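Local coordinates for protein transcriptional activator of comK gene (Bacillus halodurans, PDB 2HQB) that probably activates the competence gene comK as a cell-membrane lipoprotein of the BMP family, related to PnrA-like substrate-binding proteins, at residues A[97-108]-A[246-254]; A[220-229]-A[258-269]. All coordinates share one frame; numbering follows the deposited sequence.

Contact 1. Residues A[97-108]-A[246-254]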
loop_
_atom_site.group_PDB
_atom_site.type_symbol
_atom_site.label_atom_id
_atom_site.label_comp_id
_atom_site.label_asym_id
_atom_site.label_seq_id
_atom_site.Cartn_x
_atom_site.Cartn_y
_atom_site.Cartn_z
ATOM N N VAL A 97 -10.781 -14.553 3.548
ATOM C CA VAL A 97 -10.887 -15.490 4.666
ATOM C C VAL A 97 -12.304 -15.601 5.281
ATOM O O VAL A 97 -13.070 -14.633 5.258
ATOM C CB VAL A 97 -9.789 -15.087 5.707
ATOM C CG1 VAL A 97 -10.387 -14.518 6.988
ATOM C CG2 VAL A 97 -8.893 -16.252 5.946
ATOM N N LYS A 98 -12.674 -16.785 5.774
ATOM C CA LYS A 98 -13.999 -16.972 6.398
ATOM C C LYS A 98 -13.815 -17.750 7.703
ATOM O O LYS A 98 -13.216 -18.832 7.731
ATOM C CB LYS A 98 -14.969 -17.747 5.480
ATOM C CG LYS A 98 -15.087 -19.234 5.864
ATOM C CD LYS A 98 -15.688 -20.147 4.796
ATOM C CE LYS A 98 -15.485 -21.618 5.174
ATOM N NZ LYS A 98 -15.502 -22.515 3.989
ATOM N N GLY A 99 -14.317 -17.214 8.796
ATOM C CA GLY A 99 -14.145 -17.939 10.028
ATOM C C GLY A 99 -14.180 -17.006 11.200
ATOM O O GLY A 99 -14.426 -15.802 11.061
ATOM N N GLU A 100 -13.927 -17.554 12.375
ATOM C CA GLU A 100 -13.988 -16.712 13.523
ATOM C C GLU A 100 -12.663 -16.230 14.033
ATOM O O GLU A 100 -12.550 -15.062 14.345
ATOM C CB GLU A 100 -14.775 -17.388 14.628
ATOM C CG GLU A 100 -16.240 -16.989 14.635
ATOM C CD GLU A 100 -16.652 -16.422 15.987
ATOM O OE1 GLU A 100 -16.533 -17.164 16.997
ATOM O OE2 GLU A 100 -17.084 -15.239 16.042
ATOM N N ASN A 101 -11.646 -17.074 14.123
ATOM C CA ASN A 101 -10.362 -16.572 14.626
ATOM C C ASN A 101 -9.400 -16.245 13.466
ATOM O O ASN A 101 -8.185 -16.398 13.586
ATOM C CB ASN A 101 -9.742 -17.624 15.508
ATOM C CG ASN A 101 -9.491 -18.860 14.759
ATOM O OD1 ASN A 101 -10.078 -19.042 13.702
ATOM N ND2 ASN A 101 -8.625 -19.733 15.275
ATOM N N ILE A 102 -9.964 -15.790 12.352
ATOM C CA ILE A 102 -9.199 -15.470 11.166
ATOM C C ILE A 102 -9.751 -14.191 10.554
ATOM O O ILE A 102 -10.959 -14.039 10.427
ATOM C CB ILE A 102 -9.262 -16.671 10.183
ATOM C CG1 ILE A 102 -8.182 -16.555 9.130
ATOM C CG2 ILE A 102 -10.613 -16.766 9.534
ATOM C CD1 ILE A 102 -7.854 -17.929 8.507
ATOM N N THR A 103 -8.852 -13.273 10.207
ATOM C CA THR A 103 -9.190 -11.987 9.610
ATOM C C THR A 103 -8.302 -11.716 8.379
ATOM O O THR A 103 -7.333 -12.445 8.132
ATOM C CB THR A 103 -8.946 -10.887 10.637
ATOM O OG1 THR A 103 -9.755 -11.149 11.780
ATOM C CG2 THR A 103 -9.276 -9.489 10.085
ATOM N N SER A 104 -8.633 -10.696 7.592
ATOM C CA SER A 104 -7.805 -10.328 6.437
ATOM C C SER A 104 -7.862 -8.820 6.292
ATOM O O SER A 104 -8.896 -8.193 6.484
ATOM C CB SER A 104 -8.260 -10.989 5.130
ATOM O OG SER A 104 -9.283 -10.254 4.495
ATOM N N LEU A 105 -6.730 -8.239 5.950
ATOM C CA LEU A 105 -6.649 -6.807 5.822
ATOM C C LEU A 105 -6.462 -6.389 4.372
ATOM O O LEU A 105 -5.700 -7.027 3.633
ATOM C CB LEU A 105 -5.474 -6.322 6.671
ATOM C CG LEU A 105 -5.521 -6.839 8.104
ATOM C CD1 LEU A 105 -4.256 -6.483 8.809
ATOM C CD2 LEU A 105 -6.703 -6.216 8.818
ATOM N N HIS A 106 -7.137 -5.311 3.981
ATOM C CA HIS A 106 -7.021 -4.772 2.625
ATOM C C HIS A 106 -6.992 -3.241 2.615
ATOM O O HIS A 106 -7.721 -2.582 3.360
ATOM C CB HIS A 106 -8.198 -5.211 1.780
ATOM C CG HIS A 106 -8.399 -6.685 1.757
ATOM N ND1 HIS A 106 -7.920 -7.482 0.741
ATOM C CD2 HIS A 106 -9.058 -7.505 2.609
ATOM C CE1 HIS A 106 -8.282 -8.732 0.967
ATOM N NE2 HIS A 106 -8.975 -8.774 2.091
ATOM N N PHE A 107 -6.131 -2.671 1.783
ATOM C CA PHE A 107 -6.067 -1.230 1.667
ATOM C C PHE A 107 -6.900 -0.863 0.468
ATOM O O PHE A 107 -6.865 -1.525 -0.576
ATOM C CB PHE A 107 -4.649 -0.735 1.468
ATOM C CG PHE A 107 -3.893 -0.606 2.734
ATOM C CD1 PHE A 107 -3.018 -1.602 3.143
ATOM C CD2 PHE A 107 -4.065 0.498 3.537
ATOM C CE1 PHE A 107 -2.312 -1.495 4.353
ATOM C CE2 PHE A 107 -3.373 0.625 4.744
ATOM C CZ PHE A 107 -2.490 -0.377 5.155
ATOM N N GLU A 108 -7.675 0.196 0.647
ATOM C CA GLU A 108 -8.549 0.680 -0.389
ATOM C C GLU A 108 -7.691 1.522 -1.324
ATOM O O GLU A 108 -7.065 2.483 -0.891
ATOM C CB GLU A 108 -9.678 1.476 0.261
ATOM C CG GLU A 108 -11.022 1.258 -0.408
ATOM C CD GLU A 108 -11.444 -0.199 -0.418
ATOM O OE1 GLU A 108 -11.682 -0.745 0.678
ATOM O OE2 GLU A 108 -11.535 -0.795 -1.514
ATOM N N LEU A 246 -11.682 -7.105 17.914
ATOM C CA LEU A 246 -11.207 -7.314 16.535
ATOM C C LEU A 246 -12.083 -8.287 15.751
ATOM O O LEU A 246 -12.139 -9.482 16.054
ATOM C CB LEU A 246 -9.764 -7.840 16.466
ATOM C CG LEU A 246 -9.265 -8.205 15.028
ATOM C CD1 LEU A 246 -9.087 -6.986 14.167
ATOM C CD2 LEU A 246 -7.948 -8.922 15.099
ATOM N N GLU A 247 -12.734 -7.765 14.716
ATOM C CA GLU A 247 -13.594 -8.580 13.878
ATOM C C GLU A 247 -12.876 -9.706 13.171
ATOM O O GLU A 247 -11.650 -9.854 13.245
ATOM C CB GLU A 247 -14.272 -7.733 12.822
ATOM C CG GLU A 247 -15.028 -6.577 13.402
ATOM C CD GLU A 247 -15.997 -5.995 12.415
ATOM O OE1 GLU A 247 -16.729 -6.790 11.784
ATOM O OE2 GLU A 247 -16.027 -4.752 12.278
ATOM N N SER A 248 -13.669 -10.499 12.467
ATOM C CA SER A 248 -13.158 -11.629 11.715
ATOM C C SER A 248 -13.592 -11.384 10.284
ATOM O O SER A 248 -14.452 -10.526 10.026
ATOM C CB SER A 248 -13.745 -12.934 12.249
ATOM O OG SER A 248 -15.130 -12.792 12.507
ATOM N N GLY A 249 -12.977 -12.121 9.365
ATOM C CA GLY A 249 -13.295 -11.953 7.966
ATOM C C GLY A 249 -12.480 -10.848 7.315
ATOM O O GLY A 249 -11.521 -10.345 7.895
ATOM N N ASN A 250 -12.880 -10.448 6.119
ATOM C CA ASN A 250 -12.164 -9.440 5.368
ATOM C C ASN A 250 -12.498 -7.996 5.691
ATOM O O ASN A 250 -13.602 -7.537 5.456
ATOM C CB ASN A 250 -12.395 -9.706 3.894
ATOM C CG ASN A 250 -12.478 -11.195 3.585
ATOM O OD1 ASN A 250 -11.624 -11.987 3.998
ATOM N ND2 ASN A 250 -13.512 -11.582 2.861
ATOM N N LEU A 251 -11.512 -7.273 6.204
ATOM C CA LEU A 251 -11.688 -5.880 6.557
ATOM C C LEU A 251 -11.045 -4.949 5.529
ATOM O O LEU A 251 -9.979 -5.245 5.016
ATOM C CB LEU A 251 -11.087 -5.640 7.936
ATOM C CG LEU A 251 -11.465 -6.701 8.978
ATOM C CD1 LEU A 251 -11.267 -6.111 10.369
ATOM C CD2 LEU A 251 -12.898 -7.177 8.800
ATOM N N TYR A 252 -11.684 -3.820 5.228
ATOM C CA TYR A 252 -11.141 -2.874 4.249
ATOM C C TYR A 252 -10.832 -1.511 4.829
ATOM O O TYR A 252 -11.675 -0.935 5.501
ATOM C CB TYR A 252 -12.099 -2.724 3.082
ATOM C CG TYR A 252 -12.104 -3.942 2.211
ATOM C CD1 TYR A 252 -12.812 -5.098 2.587
ATOM C CD2 TYR A 252 -11.317 -3.984 1.052
ATOM C CE1 TYR A 252 -12.728 -6.280 1.825
ATOM C CE2 TYR A 252 -11.221 -5.149 0.286
ATOM C CZ TYR A 252 -11.922 -6.301 0.674
ATOM O OH TYR A 252 -11.775 -7.463 -0.074
ATOM N N TYR A 253 -9.631 -0.991 4.554
ATOM C CA TYR A 253 -9.213 0.305 5.092
ATOM C C TYR A 253 -8.914 1.347 4.026
ATOM O O TYR A 253 -8.395 1.019 2.961
ATOM C CB TYR A 253 -8.011 0.093 5.996
ATOM C CG TYR A 253 -8.289 -0.920 7.081
ATOM C CD1 TYR A 253 -8.425 -2.274 6.787
ATOM C CD2 TYR A 253 -8.435 -0.524 8.389
ATOM C CE1 TYR A 253 -8.703 -3.199 7.787
ATOM C CE2 TYR A 253 -8.706 -1.433 9.388
ATOM C CZ TYR A 253 -8.840 -2.765 9.088
ATOM O OH TYR A 253 -9.138 -3.636 10.110
ATOM N N ASP A 254 -9.238 2.606 4.316
ATOM C CA ASP A 254 -9.053 3.683 3.335
ATOM C C ASP A 254 -8.778 4.984 4.056
ATOM O O ASP A 254 -8.403 4.969 5.227
ATOM C CB ASP A 254 -10.329 3.831 2.505
ATOM C CG ASP A 254 -10.099 4.497 1.176
ATOM O OD1 ASP A 254 -9.013 5.070 0.973
ATOM O OD2 ASP A 254 -11.026 4.455 0.336
#
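Asn250 OD1 is gripped by two donors from 97-108. Val97 N lies 2.7 Å from Asn250 OD1, in the carbonyl plane on a lone pair (N-H...O 164°), and Ser104 OG lies 3.0 Å from the same OD1, tilted from that plane. The Ser104 hydroxyl in turn accepts from His106 NE2, so amide, hydroxyl and imidazole form a short chain along one face of the sheet. The backbones carry a parallel ladder in which strand 249-253 is the edge strand beside 102-107, in the six-stranded parallel sheet of one lobe of a periplasmic-binding-protein fold. Its registered pairs run from Thr103 with Gly249 to Phe107 with Tyr253, and its bonds from Gly249 N to Ile102 O at one end to Glu108 N to Tyr253 O at the other; the link from His106 N to Leu251 O is weak.

On the face with Asn250, the His106 and Tyr252 rings form an offset stack, their centroids 4.4 Å apart and planes 9° from parallel. His106 CG stands anti to its carbonyl carbon (chi1 -54°), placing the imidazole over the phenol with Tyr252 OH over the centre of the imidazole; Leu251 O meets the imidazole at its edge.

The other face is mainly apolar. Leu105 CD2 comes within 3.8 Å of Tyr253 CE1, while helix 230-240 packs here through Val237 on Leu105 and Leu233 on Tyr253. Thr103 divides its branches: CG2 rests 3.7 Å from Leu251 CG, whereas OG1 donates to Glu247 O, which takes it on a lone pair in its carbonyl plane, with OG1 2.7 Å from that oxygen. The same Thr103 hydroxyl is also hydrogen-bonded to His89 NE2 of the neighbouring strand 89-93.

Contact 2. Residues A[220-229]-A[258-269]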
loop_
_atom_site.group_PDB
_atom_site.type_symbol
_atom_site.label_atom_id
_atom_site.label_comp_id
_atom_site.label_asym_id
_atom_site.label_seq_id
_atom_site.Cartn_x
_atom_site.Cartn_y
_atom_site.Cartn_z
ATOM N N SER A 220 11.771 16.735 -4.222
ATOM C CA SER A 220 11.241 17.807 -5.069
ATOM C C SER A 220 10.797 17.229 -6.425
ATOM O O SER A 220 10.198 17.935 -7.227
ATOM C CB SER A 220 12.265 18.920 -5.307
ATOM O OG SER A 220 12.842 18.817 -6.603
ATOM N N THR A 221 11.112 15.958 -6.688
ATOM C CA THR A 221 10.686 15.261 -7.908
ATOM C C THR A 221 9.375 14.561 -7.527
ATOM O O THR A 221 8.501 14.293 -8.362
ATOM C CB THR A 221 11.665 14.167 -8.288
ATOM O OG1 THR A 221 12.773 14.743 -8.955
ATOM C CG2 THR A 221 11.020 13.154 -9.182
ATOM N N ILE A 222 9.274 14.255 -6.235
ATOM C CA ILE A 222 8.124 13.580 -5.668
ATOM C C ILE A 222 7.098 14.625 -5.272
ATOM O O ILE A 222 7.156 15.171 -4.179
ATOM C CB ILE A 222 8.567 12.741 -4.455
ATOM C CG1 ILE A 222 9.662 11.764 -4.906
ATOM C CG2 ILE A 222 7.419 11.954 -3.899
ATOM C CD1 ILE A 222 9.226 10.751 -5.963
ATOM N N LEU A 223 6.185 14.909 -6.196
ATOM C CA LEU A 223 5.104 15.868 -6.011
ATOM C C LEU A 223 4.367 15.497 -4.751
ATOM O O LEU A 223 4.072 16.341 -3.900
ATOM C CB LEU A 223 4.144 15.776 -7.192
ATOM C CG LEU A 223 4.872 15.839 -8.539
ATOM C CD1 LEU A 223 3.891 15.646 -9.685
ATOM C CD2 LEU A 223 5.591 17.180 -8.645
ATOM N N THR A 224 4.066 14.206 -4.661
ATOM C CA THR A 224 3.380 13.618 -3.513
ATOM C C THR A 224 3.451 12.098 -3.603
ATOM O O THR A 224 3.954 11.543 -4.581
ATOM C CB THR A 224 1.913 14.114 -3.443
ATOM O OG1 THR A 224 1.929 15.402 -2.835
ATOM C CG2 THR A 224 1.002 13.206 -2.611
ATOM N N SER A 225 2.946 11.432 -2.575
ATOM C CA SER A 225 2.965 9.993 -2.528
ATOM C C SER A 225 1.620 9.458 -2.054
ATOM O O SER A 225 0.993 10.050 -1.172
ATOM C CB SER A 225 4.088 9.564 -1.581
ATOM O OG SER A 225 5.007 10.635 -1.417
ATOM N N THR A 226 1.168 8.362 -2.663
ATOM C CA THR A 226 -0.074 7.712 -2.254
ATOM C C THR A 226 0.344 6.705 -1.150
ATOM O O THR A 226 0.688 5.571 -1.407
ATOM C CB THR A 226 -0.814 7.021 -3.488
ATOM O OG1 THR A 226 0.024 6.052 -4.136
ATOM C CG2 THR A 226 -1.192 8.073 -4.521
ATOM N N VAL A 227 0.308 7.153 0.094
ATOM C CA VAL A 227 0.746 6.351 1.228
ATOM C C VAL A 227 -0.247 5.388 1.892
ATOM O O VAL A 227 -1.400 5.738 2.133
ATOM C CB VAL A 227 1.285 7.296 2.308
ATOM C CG1 VAL A 227 1.977 6.520 3.406
ATOM C CG2 VAL A 227 2.212 8.297 1.669
ATOM N N GLN A 228 0.224 4.170 2.180
ATOM C CA GLN A 228 -0.579 3.165 2.866
ATOM C C GLN A 228 0.197 2.834 4.141
ATOM O O GLN A 228 1.312 2.328 4.077
ATOM C CB GLN A 228 -0.763 1.931 1.987
ATOM C CG GLN A 228 -1.524 2.257 0.710
ATOM C CD GLN A 228 -1.919 1.029 -0.085
ATOM O OE1 GLN A 228 -1.150 0.087 -0.195
ATOM N NE2 GLN A 228 -3.120 1.042 -0.652
ATOM N N HIS A 229 -0.386 3.123 5.304
ATOM C CA HIS A 229 0.326 2.903 6.556
ATOM C C HIS A 229 0.211 1.539 7.151
ATOM O O HIS A 229 -0.551 1.328 8.098
ATOM C CB HIS A 229 -0.101 3.941 7.586
ATOM C CG HIS A 229 -0.005 5.347 7.081
ATOM N ND1 HIS A 229 1.169 6.070 7.108
ATOM C CD2 HIS A 229 -0.919 6.139 6.475
ATOM C CE1 HIS A 229 0.972 7.248 6.542
ATOM N NE2 HIS A 229 -0.286 7.314 6.150
ATOM N N GLY A 258 -8.015 6.197 8.486
ATOM C CA GLY A 258 -6.752 6.807 8.922
ATOM C C GLY A 258 -5.413 6.129 8.616
ATOM O O GLY A 258 -4.360 6.536 9.123
ATOM N N VAL A 259 -5.439 5.104 7.773
ATOM C CA VAL A 259 -4.229 4.399 7.454
ATOM C C VAL A 259 -3.925 4.506 5.977
ATOM O O VAL A 259 -3.215 3.664 5.396
ATOM C CB VAL A 259 -4.334 2.945 7.893
ATOM C CG1 VAL A 259 -4.508 2.888 9.369
ATOM C CG2 VAL A 259 -5.485 2.280 7.207
ATOM N N VAL A 260 -4.488 5.545 5.372
ATOM C CA VAL A 260 -4.247 5.834 3.964
ATOM C C VAL A 260 -4.202 7.334 3.848
ATOM O O VAL A 260 -5.052 8.031 4.405
ATOM C CB VAL A 260 -5.350 5.336 3.054
ATOM C CG1 VAL A 260 -5.166 5.921 1.675
ATOM C CG2 VAL A 260 -5.303 3.833 2.971
ATOM N N SER A 261 -3.219 7.836 3.117
ATOM C CA SER A 261 -3.080 9.271 2.968
ATOM C C SER A 261 -2.287 9.714 1.736
ATOM O O SER A 261 -2.060 8.939 0.800
ATOM C CB SER A 261 -2.392 9.800 4.215
ATOM O OG SER A 261 -1.148 9.147 4.378
ATOM N N LEU A 262 -1.889 10.983 1.749
ATOM C CA LEU A 262 -1.067 11.545 0.699
ATOM C C LEU A 262 0.218 11.964 1.392
ATOM O O LEU A 262 0.200 12.313 2.571
ATOM C CB LEU A 262 -1.717 12.769 0.057
ATOM C CG LEU A 262 -2.756 12.553 -1.030
ATOM C CD1 LEU A 262 -2.821 13.809 -1.840
ATOM C CD2 LEU A 262 -2.376 11.426 -1.934
ATOM N N GLY A 263 1.326 11.928 0.655
ATOM C CA GLY A 263 2.607 12.296 1.220
ATOM C C GLY A 263 2.863 13.789 1.220
ATOM O O GLY A 263 2.162 14.544 0.537
ATOM N N GLU A 264 3.881 14.217 1.964
ATOM C CA GLU A 264 4.169 15.629 2.035
ATOM C C GLU A 264 4.356 16.139 0.639
ATOM O O GLU A 264 5.155 15.598 -0.128
ATOM C CB GLU A 264 5.408 15.908 2.888
ATOM C CG GLU A 264 6.747 15.657 2.235
ATOM C CD GLU A 264 7.903 16.157 3.101
ATOM O OE1 GLU A 264 8.008 15.724 4.275
ATOM O OE2 GLU A 264 8.705 16.983 2.608
ATOM N N PHE A 265 3.593 17.174 0.303
ATOM C CA PHE A 265 3.668 17.755 -1.027
ATOM C C PHE A 265 5.024 18.341 -1.250
ATOM O O PHE A 265 5.736 18.647 -0.304
ATOM C CB PHE A 265 2.622 18.848 -1.211
ATOM C CG PHE A 265 1.210 18.342 -1.210
ATOM C CD1 PHE A 265 0.510 18.203 -0.033
ATOM C CD2 PHE A 265 0.588 17.979 -2.396
ATOM C CE1 PHE A 265 -0.798 17.704 -0.044
ATOM C CE2 PHE A 265 -0.712 17.483 -2.414
ATOM C CZ PHE A 265 -1.402 17.346 -1.249
ATOM N N SER A 266 5.386 18.468 -2.515
ATOM C CA SER A 266 6.648 19.065 -2.874
ATOM C C SER A 266 6.508 20.586 -2.761
ATOM O O SER A 266 5.404 21.140 -2.886
ATOM C CB SER A 266 6.999 18.720 -4.302
ATOM O OG SER A 266 8.178 19.386 -4.687
ATOM N N SER A 267 7.638 21.247 -2.507
ATOM C CA SER A 267 7.722 22.704 -2.402
ATOM C C SER A 267 7.152 23.234 -3.718
ATOM O O SER A 267 6.474 24.262 -3.774
ATOM C CB SER A 267 9.190 23.096 -2.295
ATOM O OG SER A 267 9.946 22.466 -3.337
ATOM N N VAL A 268 7.460 22.486 -4.773
ATOM C CA VAL A 268 7.052 22.769 -6.132
ATOM C C VAL A 268 5.547 22.966 -6.303
ATOM O O VAL A 268 5.101 23.845 -7.036
ATOM C CB VAL A 268 7.511 21.625 -7.041
ATOM C CG1 VAL A 268 7.033 21.844 -8.429
ATOM C CG2 VAL A 268 9.022 21.513 -7.013
ATOM N N VAL A 269 4.748 22.160 -5.625
ATOM C CA VAL A 269 3.315 22.292 -5.790
ATOM C C VAL A 269 2.767 23.603 -5.274
ATOM O O VAL A 269 3.012 23.994 -4.140
ATOM C CB VAL A 269 2.559 21.132 -5.117
ATOM C CG1 VAL A 269 1.064 21.417 -5.094
ATOM C CG2 VAL A 269 2.809 19.856 -5.884
#
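Strand 222-228 and strand 260-262 run antiparallel, their axes 169° apart in direction and 4.7 Å apart at closest approach. Val227 and Ser261 form the hydrogen-bonded pair, with Ser261 N to Val227 O nearly straight (166°) and the return bond from Val227 N weak. Non-hydrogen-bonded pairs, Thr226 with Leu262 and Gln228 with Val260, flank it. Backbone bonding continues beyond the ladder: His229 N reaches Val259 O, Gly263 N reaches Ser225 O on a lone pair, and Ser266 N reaches Leu223 O.

His229 holds the N-cap position of helix 230-240; a chi1 of -52°, with CG beside the backbone N, turns its imidazole so that NE2 reaches Ser261. NE2 and Ser261 OG are 2.7 Å apart in a hydrogen bond whose donor is undetermined, and Ser261 CB lies in the ring plane at the imidazole edge. Val227 CG1 lies over one face of that ring, offset toward its rim.

This pairing puts 260-262 at the margin of the mixed sheet in the second lobe of the periplasmic-binding-protein fold, as the antiparallel edge strand. Helix 271-286 packs on Leu262 through Ile277 and Ile281. Leu262 CB meets Thr224 CG2 at 3.8 Å, while Thr224 OG1 donates to Leu223 O from the face of that carbonyl plane opposite Ser266 N. A valine in place of Thr224 would probably leave Leu223 O with Ser266 N alone of these two donors, ungripped on the face the hydroxyl now holds. Further along, Ser266 OG accepts from Val268 N, 3.2 Å away, closing an ST turn.

Both contacts join edge strands to their sheets, but in different lobes: contact 1 is parallel, contact 2 antiparallel, and their centres lie about 27 Å apart on opposite sides of the chain centre. Each is partly buried, with buried residues a larger share in contact 2. Contact 1 adds three side-chain hydrogen bonds and an offset ring stack to its backbone ladder; contact 2 adds a single side-chain bond across the segments, between His229 and Ser261. Their segments alternate along the chain: helix 230-240 follows 220-229 and leads toward 246-254, which continues to 258-269. They meet between the lobes, where the Phe107 side chain touches Val259 and Tyr253 CB lies 3.6 Å from Val259 CG2.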